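Long-range contacts in gingipain R2 Pro-Domain (PDB 4IEF), which is the pro-domain of an arginine-specific cysteine protease of Porphyromonas gingivalis, and probably keeps the protease latent and assists its folding until it is removed: residues A[29-34]-A[166-171]; A[47-52]-A[63-68]; A[96-101]-A[161-166]. One frame throughout, in Å; residues are numbered along the deposited sequence.

Contact 1: A[29-34]-A[166-171]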
loop_
_atom_site.group_PDB
_atom_site.type_symbol
_atom_site.label_atom_id
_atom_site.label_comp_id
_atom_site.label_asym_id
_atom_site.label_seq_id
_atom_site.Cartn_x
_atom_site.Cartn_y
_atom_site.Cartn_z
ATOM N N GLN A 29 -24.257 -7.310 -9.698
ATOM C CA GLN A 29 -24.769 -8.624 -9.364
ATOM C C GLN A 29 -23.810 -9.350 -8.428
ATOM O O GLN A 29 -22.608 -9.436 -8.687
ATOM C CB GLN A 29 -25.008 -9.457 -10.641
ATOM C CG GLN A 29 -25.206 -10.959 -10.392
ATOM C CD GLN A 29 -25.463 -11.734 -11.653
ATOM O OE1 GLN A 29 -26.507 -11.600 -12.289
ATOM N NE2 GLN A 29 -24.513 -12.578 -12.036
ATOM N N PHE A 30 -24.360 -9.876 -7.340
ATOM C CA PHE A 30 -23.653 -10.727 -6.396
ATOM C C PHE A 30 -24.207 -12.128 -6.543
ATOM O O PHE A 30 -25.428 -12.303 -6.654
ATOM C CB PHE A 30 -23.800 -10.239 -4.938
ATOM C CG PHE A 30 -23.449 -11.297 -3.912
ATOM C CD1 PHE A 30 -24.410 -12.201 -3.459
ATOM C CD2 PHE A 30 -22.146 -11.427 -3.438
ATOM C CE1 PHE A 30 -24.067 -13.229 -2.573
ATOM C CE2 PHE A 30 -21.812 -12.434 -2.519
ATOM C CZ PHE A 30 -22.773 -13.326 -2.095
ATOM N N ARG A 31 -23.324 -13.121 -6.493
ATOM C CA ARG A 31 -23.707 -14.522 -6.480
ATOM C C ARG A 31 -22.860 -15.229 -5.434
ATOM O O ARG A 31 -21.656 -14.965 -5.335
ATOM C CB ARG A 31 -23.596 -15.166 -7.864
ATOM C CG ARG A 31 -24.836 -14.952 -8.723
ATOM C CD ARG A 31 -24.646 -15.480 -10.129
ATOM N NE ARG A 31 -25.889 -15.417 -10.895
ATOM C CZ ARG A 31 -25.987 -15.673 -12.196
ATOM N NH1 ARG A 31 -24.908 -15.995 -12.900
ATOM N NH2 ARG A 31 -27.161 -15.597 -12.805
ATOM N N MET A 32 -23.507 -16.064 -4.598
ATOM C CA MET A 32 -22.838 -16.810 -3.530
ATOM C C MET A 32 -21.822 -17.792 -4.127
ATOM O O MET A 32 -22.151 -18.552 -5.039
ATOM C CB MET A 32 -23.860 -17.546 -2.642
ATOM C CG MET A 32 -23.231 -18.248 -1.432
ATOM S SD MET A 32 -22.312 -17.139 -0.326
ATOM C CE MET A 32 -23.663 -16.485 0.654
ATOM N N ASP A 33 -20.589 -17.755 -3.612
ATOM C CA ASP A 33 -19.527 -18.613 -4.103
ATOM C C ASP A 33 -18.783 -19.255 -2.941
ATOM O O ASP A 33 -18.370 -18.562 -2.006
ATOM C CB ASP A 33 -18.569 -17.815 -5.007
ATOM C CG ASP A 33 -17.554 -18.682 -5.725
ATOM O OD1 ASP A 33 -16.400 -18.749 -5.260
ATOM O OD2 ASP A 33 -17.919 -19.299 -6.745
ATOM N N ASN A 34 -18.624 -20.589 -3.011
ATOM C CA ASN A 34 -17.917 -21.452 -2.054
ATOM C C ASN A 34 -18.330 -21.186 -0.576
ATOM O O ASN A 34 -17.472 -21.030 0.295
ATOM C CB ASN A 34 -16.387 -21.311 -2.242
ATOM C CG ASN A 34 -15.552 -22.378 -1.565
ATOM O OD1 ASN A 34 -15.960 -23.526 -1.400
ATOM N ND2 ASN A 34 -14.351 -22.016 -1.173
ATOM N N TYR A 166 -28.604 -15.931 0.686
ATOM C CA TYR A 166 -28.926 -15.260 -0.570
ATOM C C TYR A 166 -27.933 -15.708 -1.638
ATOM O O TYR A 166 -26.759 -15.345 -1.603
ATOM C CB TYR A 166 -28.965 -13.732 -0.402
ATOM C CG TYR A 166 -30.205 -13.246 0.316
ATOM C CD1 TYR A 166 -30.294 -13.289 1.705
ATOM C CD2 TYR A 166 -31.297 -12.756 -0.393
ATOM C CE1 TYR A 166 -31.444 -12.869 2.371
ATOM C CE2 TYR A 166 -32.450 -12.326 0.264
ATOM C CZ TYR A 166 -32.519 -12.383 1.648
ATOM O OH TYR A 166 -33.657 -11.972 2.304
ATOM N N THR A 167 -28.405 -16.566 -2.549
ATOM C CA THR A 167 -27.592 -17.138 -3.624
ATOM C C THR A 167 -27.324 -16.092 -4.706
ATOM O O THR A 167 -26.284 -16.164 -5.360
ATOM C CB THR A 167 -28.244 -18.395 -4.198
ATOM O OG1 THR A 167 -29.559 -18.079 -4.657
ATOM C CG2 THR A 167 -28.291 -19.536 -3.189
ATOM N N GLU A 168 -28.243 -15.116 -4.876
ATOM C CA GLU A 168 -28.101 -14.024 -5.835
ATOM C C GLU A 168 -28.738 -12.738 -5.308
ATOM O O GLU A 168 -29.829 -12.770 -4.734
ATOM C CB GLU A 168 -28.697 -14.391 -7.200
ATOM C CG GLU A 168 -28.360 -13.397 -8.297
ATOM C CD GLU A 168 -29.101 -13.641 -9.592
ATOM O OE1 GLU A 168 -28.482 -14.193 -10.532
ATOM O OE2 GLU A 168 -30.302 -13.295 -9.667
ATOM N N ILE A 169 -28.026 -11.614 -5.489
ATOM C CA ILE A 169 -28.466 -10.259 -5.145
ATOM C C ILE A 169 -28.034 -9.325 -6.274
ATOM O O ILE A 169 -26.839 -9.228 -6.563
ATOM C CB ILE A 169 -27.959 -9.723 -3.758
ATOM C CG1 ILE A 169 -28.259 -10.683 -2.581
ATOM C CG2 ILE A 169 -28.519 -8.303 -3.486
ATOM C CD1 ILE A 169 -27.406 -10.422 -1.303
ATOM N N VAL A 170 -28.995 -8.624 -6.890
ATOM C CA VAL A 170 -28.705 -7.629 -7.917
ATOM C C VAL A 170 -29.135 -6.279 -7.356
ATOM O O VAL A 170 -30.299 -6.109 -6.971
ATOM C CB VAL A 170 -29.329 -7.919 -9.311
ATOM C CG1 VAL A 170 -28.911 -6.857 -10.325
ATOM C CG2 VAL A 170 -28.942 -9.311 -9.808
ATOM N N VAL A 171 -28.186 -5.328 -7.287
ATOM C CA VAL A 171 -28.473 -3.993 -6.769
ATOM C C VAL A 171 -28.304 -2.923 -7.851
ATOM O O VAL A 171 -27.476 -3.061 -8.755
ATOM C CB VAL A 171 -27.648 -3.626 -5.502
ATOM C CG1 VAL A 171 -27.971 -4.557 -4.338
ATOM C CG2 VAL A 171 -26.141 -3.584 -5.778
#
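Phe30 and Ile169 face each other as the hydrogen-bonded pair of an antiparallel strand pairing, with Phe30 N reaching Ile169 O at 2.7 Å and Ile169 N returning to Phe30 O at 2.9 Å. Two residues on, past the end of strand 25-31, Met32 N still bonds to Thr167 O.

The charged interaction lies on the face that carries Gln29, Arg31, Glu168 and Val170. Arg31 and Glu168 run side by side and form a salt bridge in which NE (2.9 Å) and NH2 (3.0 Å) of Arg31 both grip OE1 of Glu168. Guanidinium and carboxylate are nearly coplanar, 11° apart, and NE takes the anti lone pair of OE1. Gln29 NE2 sits over one guanidinium face, toward its rim.

On the other face, Phe30 CD1 meets Ile169 CD1 at 4.1 Å. The same ring also touches a backbone carbonyl: its edge, through CE1, approaches Tyr166 O at 3.6 Å, with the oxygen near the ring plane.

Thr167 and Glu168 form a classic beta bulge opposite Lys89, where strand 162-176 turns a corner. Strand 79-93 flanks it there, strand 17-22 borders 25-31, and Phe151 and Pro153 of strand 144-157 pack against Phe30.

Contact 2: A[47-52]-A[63-68]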
loop_
_atom_site.group_PDB
_atom_site.type_symbol
_atom_site.label_atom_id
_atom_site.label_comp_id
_atom_site.label_asym_id
_atom_site.label_seq_id
_atom_site.Cartn_x
_atom_site.Cartn_y
_atom_site.Cartn_z
ATOM N N ALA A 47 -21.123 -24.106 17.278
ATOM C CA ALA A 47 -21.661 -23.046 16.441
ATOM C C ALA A 47 -20.901 -23.007 15.116
ATOM O O ALA A 47 -19.794 -23.542 15.029
ATOM C CB ALA A 47 -21.569 -21.715 17.160
ATOM N N GLN A 48 -21.496 -22.395 14.085
ATOM C CA GLN A 48 -20.899 -22.347 12.752
ATOM C C GLN A 48 -20.382 -20.966 12.382
ATOM O O GLN A 48 -21.090 -19.970 12.545
ATOM C CB GLN A 48 -21.915 -22.816 11.686
ATOM C CG GLN A 48 -22.440 -24.247 11.870
ATOM C CD GLN A 48 -21.362 -25.308 11.881
ATOM O OE1 GLN A 48 -20.428 -25.295 11.074
ATOM N NE2 GLN A 48 -21.468 -26.258 12.800
ATOM N N VAL A 49 -19.139 -20.918 11.876
ATOM C CA VAL A 49 -18.515 -19.696 11.375
ATOM C C VAL A 49 -18.669 -19.746 9.841
ATOM O O VAL A 49 -18.018 -20.568 9.191
ATOM C CB VAL A 49 -17.039 -19.479 11.827
ATOM C CG1 VAL A 49 -16.416 -18.267 11.131
ATOM C CG2 VAL A 49 -16.934 -19.331 13.335
ATOM N N PRO A 50 -19.557 -18.922 9.253
ATOM C CA PRO A 50 -19.719 -18.957 7.791
ATOM C C PRO A 50 -18.579 -18.241 7.067
ATOM O O PRO A 50 -18.070 -17.238 7.558
ATOM C CB PRO A 50 -21.059 -18.242 7.558
ATOM C CG PRO A 50 -21.593 -17.886 8.926
ATOM C CD PRO A 50 -20.438 -17.907 9.862
ATOM N N THR A 51 -18.168 -18.785 5.905
ATOM C CA THR A 51 -17.132 -18.221 5.035
ATOM C C THR A 51 -17.534 -18.387 3.582
ATOM O O THR A 51 -18.122 -19.405 3.227
ATOM C CB THR A 51 -15.740 -18.861 5.269
ATOM O OG1 THR A 51 -15.840 -20.283 5.234
ATOM C CG2 THR A 51 -15.074 -18.399 6.555
ATOM N N PHE A 52 -17.218 -17.388 2.738
ATOM C CA PHE A 52 -17.459 -17.440 1.297
ATOM C C PHE A 52 -16.402 -16.592 0.597
ATOM O O PHE A 52 -15.796 -15.726 1.233
ATOM C CB PHE A 52 -18.901 -17.028 0.909
ATOM C CG PHE A 52 -19.358 -15.617 1.224
ATOM C CD1 PHE A 52 -19.093 -14.567 0.347
ATOM C CD2 PHE A 52 -20.137 -15.356 2.347
ATOM C CE1 PHE A 52 -19.548 -13.270 0.617
ATOM C CE2 PHE A 52 -20.590 -14.055 2.618
ATOM C CZ PHE A 52 -20.281 -13.020 1.757
ATOM N N THR A 63 -22.709 -10.289 18.143
ATOM C CA THR A 63 -23.771 -10.428 17.135
ATOM C C THR A 63 -23.363 -11.556 16.159
ATOM O O THR A 63 -22.165 -11.850 16.060
ATOM C CB THR A 63 -24.060 -9.093 16.407
ATOM O OG1 THR A 63 -23.014 -8.786 15.483
ATOM C CG2 THR A 63 -24.345 -7.925 17.361
ATOM N N PRO A 64 -24.300 -12.183 15.408
ATOM C CA PRO A 64 -23.897 -13.307 14.539
ATOM C C PRO A 64 -22.844 -12.957 13.485
ATOM O O PRO A 64 -22.897 -11.872 12.917
ATOM C CB PRO A 64 -25.214 -13.737 13.880
ATOM C CG PRO A 64 -26.281 -13.267 14.811
ATOM C CD PRO A 64 -25.767 -11.989 15.392
ATOM N N ILE A 65 -21.871 -13.878 13.249
ATOM C CA ILE A 65 -20.841 -13.715 12.209
ATOM C C ILE A 65 -21.555 -13.893 10.882
ATOM O O ILE A 65 -21.958 -15.000 10.532
ATOM C CB ILE A 65 -19.621 -14.671 12.357
ATOM C CG1 ILE A 65 -18.855 -14.389 13.668
ATOM C CG2 ILE A 65 -18.677 -14.581 11.117
ATOM C CD1 ILE A 65 -17.873 -15.463 14.093
ATOM N N LEU A 66 -21.808 -12.781 10.201
ATOM C CA LEU A 66 -22.512 -12.796 8.931
ATOM C C LEU A 66 -21.681 -12.009 7.918
ATOM O O LEU A 66 -21.884 -10.799 7.747
ATOM C CB LEU A 66 -23.944 -12.258 9.100
ATOM C CG LEU A 66 -24.829 -13.058 10.094
ATOM C CD1 LEU A 66 -25.976 -12.223 10.626
ATOM C CD2 LEU A 66 -25.289 -14.395 9.502
ATOM N N PRO A 67 -20.698 -12.704 7.279
ATOM C CA PRO A 67 -19.791 -12.026 6.338
ATOM C C PRO A 67 -20.485 -11.279 5.214
ATOM O O PRO A 67 -21.559 -11.670 4.764
ATOM C CB PRO A 67 -18.939 -13.165 5.773
ATOM C CG PRO A 67 -18.969 -14.199 6.816
ATOM C CD PRO A 67 -20.334 -14.128 7.424
ATOM N N ILE A 68 -19.851 -10.183 4.783
ATOM C CA ILE A 68 -20.327 -9.317 3.714
ATOM C C ILE A 68 -19.311 -9.284 2.561
ATOM O O ILE A 68 -18.148 -9.652 2.739
ATOM C CB ILE A 68 -20.627 -7.874 4.240
ATOM C CG1 ILE A 68 -19.343 -7.117 4.663
ATOM C CG2 ILE A 68 -21.725 -7.866 5.340
ATOM C CD1 ILE A 68 -19.441 -5.581 4.512
#
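Pro50 and Pro67 both point toward the opposite segment, and each ring lies against a backbone carbonyl there. CG and CD of Pro50 both lie 3.3 Å from Ile65 O, while CG of Pro67 comes equally near to Pro50 O. Between the two rings themselves the approach is looser, Pro50 CB to Pro67 CD at 4.2 Å.

Ile65 also points at the strand and splits its branches between two neighbours. CG2, anti to the backbone N, packs on Pro50 CD at 4.0 Å. CG1 lies beside the backbone N instead (chi1 -63°), and the CD1 methyl it carries meets Val49 CG2, the two side chains crossing obliquely. Val49 additionally packs on an apolar side chain of the other protein chain, which brings this end of the contact to the subunit interface.

The touching parts run nearly the same way, 15° apart, but the CA atoms of Val49 and Ile65, the nearest pair, are 6.5 Å apart and the segments are not paired as strands. This is an irregular proline-rich loop packed against strand 45-51 of a two-stranded antiparallel hairpin, joining that hairpin to the approach to strand 69-74 of the large sheet.

Just beyond the strand, Phe52 has CG between its backbone N and carbonyl carbon (chi1 62°), and its ring reaches across to the other segment. The ring edge meets Pro67 O, with CE2 at 3.4 Å, and the same CE2 touches Pro67 CB at 3.7 Å; CZ reaches the backbone of Ile68. Met32 and Pro153 also pack against Phe52.

Contact 3: A[96-101]-A[161-166]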
loop_
_atom_site.group_PDB
_atom_site.type_symbol
_atom_site.label_atom_id
_atom_site.label_comp_id
_atom_site.label_asym_id
_atom_site.label_seq_id
_atom_site.Cartn_x
_atom_site.Cartn_y
_atom_site.Cartn_z
ATOM N N VAL A 96 -29.910 -23.843 12.762
ATOM C CA VAL A 96 -28.502 -23.517 12.599
ATOM C C VAL A 96 -28.084 -22.615 13.747
ATOM O O VAL A 96 -28.789 -21.656 14.067
ATOM C CB VAL A 96 -28.219 -22.849 11.219
ATOM C CG1 VAL A 96 -26.734 -22.554 11.031
ATOM C CG2 VAL A 96 -28.735 -23.707 10.074
ATOM N N LEU A 97 -26.946 -22.923 14.369
ATOM C CA LEU A 97 -26.389 -22.068 15.406
ATOM C C LEU A 97 -25.196 -21.345 14.796
ATOM O O LEU A 97 -24.182 -21.982 14.501
ATOM C CB LEU A 97 -26.014 -22.859 16.679
ATOM C CG LEU A 97 -25.298 -22.081 17.800
ATOM C CD1 LEU A 97 -26.203 -21.024 18.423
ATOM C CD2 LEU A 97 -24.783 -23.021 18.869
ATOM N N ILE A 98 -25.355 -20.039 14.511
ATOM C CA ILE A 98 -24.294 -19.201 13.945
ATOM C C ILE A 98 -23.479 -18.649 15.105
ATOM O O ILE A 98 -24.054 -18.160 16.083
ATOM C CB ILE A 98 -24.848 -18.082 13.013
ATOM C CG1 ILE A 98 -25.521 -18.671 11.742
ATOM C CG2 ILE A 98 -23.790 -17.007 12.655
ATOM C CD1 ILE A 98 -24.613 -19.427 10.709
ATOM N N ALA A 99 -22.137 -18.751 14.998
ATOM C CA ALA A 99 -21.188 -18.285 16.006
ATOM C C ALA A 99 -21.247 -16.761 16.194
ATOM O O ALA A 99 -21.429 -16.035 15.213
ATOM C CB ALA A 99 -19.782 -18.707 15.622
ATOM N N PRO A 100 -21.089 -16.256 17.443
ATOM C CA PRO A 100 -21.113 -14.804 17.648
ATOM C C PRO A 100 -19.763 -14.176 17.301
ATOM O O PRO A 100 -18.716 -14.814 17.446
ATOM C CB PRO A 100 -21.445 -14.672 19.134
ATOM C CG PRO A 100 -20.875 -15.897 19.748
ATOM C CD PRO A 100 -20.848 -16.977 18.710
ATOM N N SER A 101 -19.785 -12.930 16.829
ATOM C CA SER A 101 -18.556 -12.242 16.450
ATOM C C SER A 101 -17.697 -11.891 17.659
ATOM O O SER A 101 -18.217 -11.535 18.716
ATOM C CB SER A 101 -18.865 -10.987 15.650
ATOM O OG SER A 101 -17.674 -10.365 15.201
ATOM N N LYS A 161 -33.386 -19.674 14.982
ATOM C CA LYS A 161 -32.214 -20.443 14.507
ATOM C C LYS A 161 -32.308 -20.677 12.982
ATOM O O LYS A 161 -31.869 -21.713 12.470
ATOM C CB LYS A 161 -32.052 -21.783 15.276
ATOM C CG LYS A 161 -31.611 -21.603 16.733
ATOM C CD LYS A 161 -31.402 -22.923 17.472
ATOM C CE LYS A 161 -30.042 -23.540 17.227
ATOM N NZ LYS A 161 -29.725 -24.591 18.230
ATOM N N THR A 162 -32.882 -19.695 12.265
ATOM C CA THR A 162 -33.063 -19.766 10.823
ATOM C C THR A 162 -32.049 -18.859 10.120
ATOM O O THR A 162 -31.931 -17.664 10.427
ATOM C CB THR A 162 -34.517 -19.435 10.444
ATOM O OG1 THR A 162 -35.391 -20.351 11.118
ATOM C CG2 THR A 162 -34.766 -19.517 8.947
ATOM N N LEU A 163 -31.317 -19.457 9.173
ATOM C CA LEU A 163 -30.353 -18.750 8.356
ATOM C C LEU A 163 -30.854 -18.671 6.920
ATOM O O LEU A 163 -31.213 -19.691 6.329
ATOM C CB LEU A 163 -28.968 -19.421 8.413
ATOM C CG LEU A 163 -27.859 -18.783 7.551
ATOM C CD1 LEU A 163 -27.247 -17.551 8.230
ATOM C CD2 LEU A 163 -26.784 -19.789 7.232
ATOM N N ARG A 164 -30.873 -17.454 6.372
ATOM C CA ARG A 164 -31.248 -17.179 4.989
ATOM C C ARG A 164 -29.972 -16.968 4.177
ATOM O O ARG A 164 -29.169 -16.094 4.509
ATOM C CB ARG A 164 -32.185 -15.964 4.900
ATOM C CG ARG A 164 -33.589 -16.266 5.386
ATOM C CD ARG A 164 -34.466 -15.033 5.363
ATOM N NE ARG A 164 -35.818 -15.333 5.835
ATOM C CZ ARG A 164 -36.776 -14.424 5.997
ATOM N NH1 ARG A 164 -36.540 -13.145 5.729
ATOM N NH2 ARG A 164 -37.975 -14.786 6.430
ATOM N N ILE A 165 -29.760 -17.821 3.167
ATOM C CA ILE A 165 -28.593 -17.773 2.291
ATOM C C ILE A 165 -29.019 -17.175 0.956
ATOM O O ILE A 165 -29.711 -17.835 0.185
ATOM C CB ILE A 165 -27.930 -19.177 2.125
ATOM C CG1 ILE A 165 -27.465 -19.750 3.488
ATOM C CG2 ILE A 165 -26.765 -19.124 1.110
ATOM C CD1 ILE A 165 -27.474 -21.278 3.599
ATOM N N TYR A 166 -28.604 -15.931 0.686
ATOM C CA TYR A 166 -28.926 -15.260 -0.570
ATOM C C TYR A 166 -27.933 -15.708 -1.638
ATOM O O TYR A 166 -26.759 -15.345 -1.603
ATOM C CB TYR A 166 -28.965 -13.732 -0.402
ATOM C CG TYR A 166 -30.205 -13.246 0.316
ATOM C CD1 TYR A 166 -30.294 -13.289 1.705
ATOM C CD2 TYR A 166 -31.297 -12.756 -0.393
ATOM C CE1 TYR A 166 -31.444 -12.869 2.371
ATOM C CE2 TYR A 166 -32.450 -12.326 0.264
ATOM C CZ TYR A 166 -32.519 -12.383 1.648
ATOM O OH TYR A 166 -33.657 -11.972 2.304
#
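Val96 N donates to Lys161 O at 2.9 Å in an almost straight bond (N-H...O 170°), tying the loop that follows strand 79-93 to the turn leading into strand 162-176. That turn carries a G1 beta bulge: Lys161 and Thr162 both face Asn157, where the chain passes from strand 144-157 into its antiparallel neighbour. Consistent with such a bulge, Lys161 has a left-handed backbone conformation.

Two tyrosines bond to carbonyls of the loop. Tyr156 OH hydrogen-bonds to Val96 O, and Tyr122 OH to Ile98 O. Backbone bonds of Leu97 and Ala99 with Gln48 fasten the same loop to strand 45-51.

The aliphatic part of Lys161 follows the Val96 backbone. CB lies 3.5 Å from Val96 O, and CG and CE of the same lysine lie somewhat farther from that oxygen. The chain bends at chi3 (83°), which places CE 4.1 Å from Leu97 CB. Beyond it, NZ makes a long, weak ion pair with Asp95.

Apolar packing takes over further along the strand, where Leu163 points toward the loop. Val96 only brushes it, CB to CB at 4.5 Å. Ile98, also directed across the contact, is the closer partner, and its side chain crosses that of Leu163 at about a right angle. CD1 of Ile98 touches both leucine methyls, CD1 and CD2 of Leu163, at 4.1 Å each.

Contacts 1 and 3 use successive parts of strand 162-176 and share Tyr166; their centres lie about 17 Å apart. Contact 1 joins that strand to 25-31 within the large antiparallel sheet, and in sequence its two segments enclose both other contacts. Contact 2 comes first inside this span and contact 3 follows it. Those two are close neighbours, their centres about 7 Å apart, linked among other things by a probable backbone hydrogen bond from Ser101 to Thr63. Phe52 of contact 2 reaches Phe30 and Met32 of contact 1. Together the three pack the small hairpin and its loops onto the large sheet, with contacts 2 and 3 buried and contact 1 partly so.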